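Local coordinates for 450aa long hypothetical fmu protein (Pyrococcus horikoshii, PDB 2YXL), which probably binds RNA and methylates cytosine at carbon 5 using S-adenosyl-L-methionine, at residues Ile18-Arg23 with Lys40-Glu45. Residues are numbered along the deposited sequence; the frame is centred on the assembly and turned at random.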
loop_
_atom_site.group_PDB
_atom_site.type_symbol
_atom_site.label_atom_id
_atom_site.label_comp_id
_atom_site.label_asym_id
_atom_site.label_seq_id
_atom_site.Cartn_x
_atom_site.Cartn_y
_atom_site.Cartn_z
ATOM N N ILE A 18 -3.370 20.014 -1.422
ATOM C CA ILE A 18 -2.193 19.132 -1.342
ATOM C C ILE A 18 -1.482 19.267 -0.010
ATOM O O ILE A 18 -0.947 18.287 0.496
ATOM C CB ILE A 18 -1.122 19.339 -2.457
ATOM C CG1 ILE A 18 -1.444 20.520 -3.361
ATOM C CG2 ILE A 18 -0.854 18.026 -3.210
ATOM C CD1 ILE A 18 -0.817 21.798 -2.888
ATOM N N ILE A 19 -1.462 20.478 0.545
ATOM C CA ILE A 19 -0.870 20.699 1.860
ATOM C C ILE A 19 -1.581 19.827 2.893
ATOM O O ILE A 19 -0.926 19.102 3.643
ATOM C CB ILE A 19 -0.883 22.193 2.287
ATOM C CG1 ILE A 19 0.027 23.015 1.367
ATOM C CG2 ILE A 19 -0.441 22.342 3.755
ATOM C CD1 ILE A 19 -0.106 24.519 1.527
ATOM N N GLU A 20 -2.913 19.878 2.908
ATOM C CA GLU A 20 -3.699 19.053 3.822
ATOM C C GLU A 20 -3.536 17.556 3.530
ATOM O O GLU A 20 -3.486 16.747 4.456
ATOM C CB GLU A 20 -5.175 19.476 3.837
ATOM C CG GLU A 20 -6.066 18.624 4.752
ATOM C CD GLU A 20 -6.984 19.434 5.667
ATOM O OE1 GLU A 20 -7.391 18.890 6.717
ATOM O OE2 GLU A 20 -7.299 20.603 5.355
ATOM N N ALA A 21 -3.430 17.196 2.253
ATOM C CA ALA A 21 -3.238 15.796 1.865
ATOM C C ALA A 21 -1.876 15.272 2.314
ATOM O O ALA A 21 -1.767 14.142 2.793
ATOM C CB ALA A 21 -3.412 15.620 0.358
ATOM N N ILE A 22 -0.849 16.103 2.153
ATOM C CA ILE A 22 0.509 15.757 2.558
ATOM C C ILE A 22 0.614 15.702 4.084
ATOM O O ILE A 22 1.269 14.809 4.635
ATOM C CB ILE A 22 1.554 16.727 1.934
ATOM C CG1 ILE A 22 1.600 16.570 0.403
ATOM C CG2 ILE A 22 2.940 16.528 2.530
ATOM C CD1 ILE A 22 1.939 15.163 -0.109
ATOM N N ARG A 23 -0.048 16.639 4.760
ATOM C CA ARG A 23 -0.088 16.648 6.219
ATOM C C ARG A 23 -0.818 15.422 6.758
ATOM O O ARG A 23 -0.304 14.735 7.644
ATOM C CB ARG A 23 -0.731 17.937 6.756
ATOM C CG ARG A 23 -0.657 18.110 8.278
ATOM C CD ARG A 23 -1.768 17.344 8.998
ATOM N NE ARG A 23 -1.558 17.285 10.442
ATOM C CZ ARG A 23 -0.784 16.395 11.062
ATOM N NH1 ARG A 23 -0.123 15.469 10.373
ATOM N NH2 ARG A 23 -0.662 16.439 12.381
ATOM N N LYS A 40 -11.926 16.146 -0.847
ATOM C CA LYS A 40 -13.358 16.339 -0.607
ATOM C C LYS A 40 -13.612 17.492 0.359
ATOM O O LYS A 40 -14.640 18.170 0.273
ATOM C CB LYS A 40 -14.008 15.058 -0.070
ATOM C CG LYS A 40 -13.856 13.835 -0.970
ATOM C CD LYS A 40 -14.759 13.890 -2.201
ATOM C CE LYS A 40 -14.205 13.027 -3.325
ATOM N NZ LYS A 40 -13.844 11.658 -2.862
ATOM N N LYS A 41 -12.671 17.699 1.278
ATOM C CA LYS A 41 -12.736 18.788 2.250
ATOM C C LYS A 41 -12.603 20.141 1.552
ATOM O O LYS A 41 -13.314 21.090 1.883
ATOM C CB LYS A 41 -11.627 18.626 3.293
ATOM C CG LYS A 41 -11.882 19.304 4.630
ATOM C CD LYS A 41 -10.584 19.418 5.419
ATOM C CE LYS A 41 -10.821 19.734 6.892
ATOM N NZ LYS A 41 -11.062 18.500 7.690
ATOM N N HIS A 42 -11.696 20.213 0.579
ATOM C CA HIS A 42 -11.393 21.461 -0.124
ATOM C C HIS A 42 -12.083 21.605 -1.482
ATOM O O HIS A 42 -11.747 22.499 -2.265
ATOM C CB HIS A 42 -9.880 21.643 -0.257
ATOM C CG HIS A 42 -9.223 22.097 1.006
ATOM N ND1 HIS A 42 -8.557 21.236 1.851
ATOM C CD2 HIS A 42 -9.148 23.321 1.580
ATOM C CE1 HIS A 42 -8.091 21.912 2.885
ATOM N NE2 HIS A 42 -8.434 23.179 2.745
ATOM N N ASP A 43 -13.044 20.719 -1.744
ATOM C CA ASP A 43 -13.883 20.760 -2.948
ATOM C C ASP A 43 -13.105 20.702 -4.272
ATOM O O ASP A 43 -13.206 21.607 -5.106
ATOM C CB ASP A 43 -14.833 21.968 -2.910
ATOM C CG ASP A 43 -16.035 21.735 -2.014
ATOM O OD1 ASP A 43 -16.079 22.325 -0.914
ATOM O OD2 ASP A 43 -16.931 20.955 -2.407
ATOM N N VAL A 44 -12.333 19.636 -4.453
ATOM C CA VAL A 44 -11.650 19.393 -5.720
ATOM C C VAL A 44 -12.573 18.548 -6.596
ATOM O O VAL A 44 -12.483 17.319 -6.618
ATOM C CB VAL A 44 -10.269 18.713 -5.528
ATOM C CG1 VAL A 44 -9.511 18.649 -6.849
ATOM C CG2 VAL A 44 -9.443 19.462 -4.487
ATOM N N GLU A 45 -13.477 19.229 -7.295
ATOM C CA GLU A 45 -14.477 18.574 -8.134
ATOM C C GLU A 45 -13.926 18.313 -9.533
ATOM O O GLU A 45 -14.186 17.265 -10.122
ATOM C CB GLU A 45 -15.749 19.430 -8.227
ATOM C CG GLU A 45 -16.359 19.845 -6.884
ATOM C CD GLU A 45 -17.536 20.804 -7.038
ATOM O OE1 GLU A 45 -17.527 21.868 -6.379
ATOM O OE2 GLU A 45 -18.466 20.500 -7.818
#
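K41 and H42 converge on the carboxylate of E20, a small worked example of how one acidic side chain can tie the end of one helix to the flank of another. K41, in the last turn of helix 32-41, reaches across E20 at about a right angle, and its methylenes rather than its ammonium make the close contact: CD of K41 lies 3.5 Å from OE1 of E20. A bend at the last torsion (chi4 86°) turns the tip, so that NZ of K41 stands 3.8 Å from OE1 of E20, a long salt bridge that probably acts more through charge than through a directed bond. H42, where the chain leaves helical geometry, meets E20 with the edge of its imidazole. CE1 of H42 faces OE2 of E20, which lies near the ring plane, while the carboxylate itself is turned 60° from that plane. ND1 of H42 makes a weak hydrogen bond back to A38 O. E20 extends from helix 12-24 with CG anti to the backbone N (chi1 178°), and a bend at chi2 then places its carboxylate here. Its principal polar partner lies beyond both segments: R121 forms a salt bridge with OE1 of E20. With an alanine here, R121 is likely to lose this buried counter-charge, K41 its long ion pair and the edge of H42 its acidic neighbour. After H42 the chain turns away through D43, whose carbonyl oxygen accepts a hydrogen bond from K13. The contact thus joins two consecutive helices of the N-terminal helical region, away from the cofactor site, with helix 104-121 alongside, supplying F117 to both E20 and H42, while helix 84-99 also touches E20 through W85 and helix 47-75 packs against I18, A21 and I22 of helix 12-24.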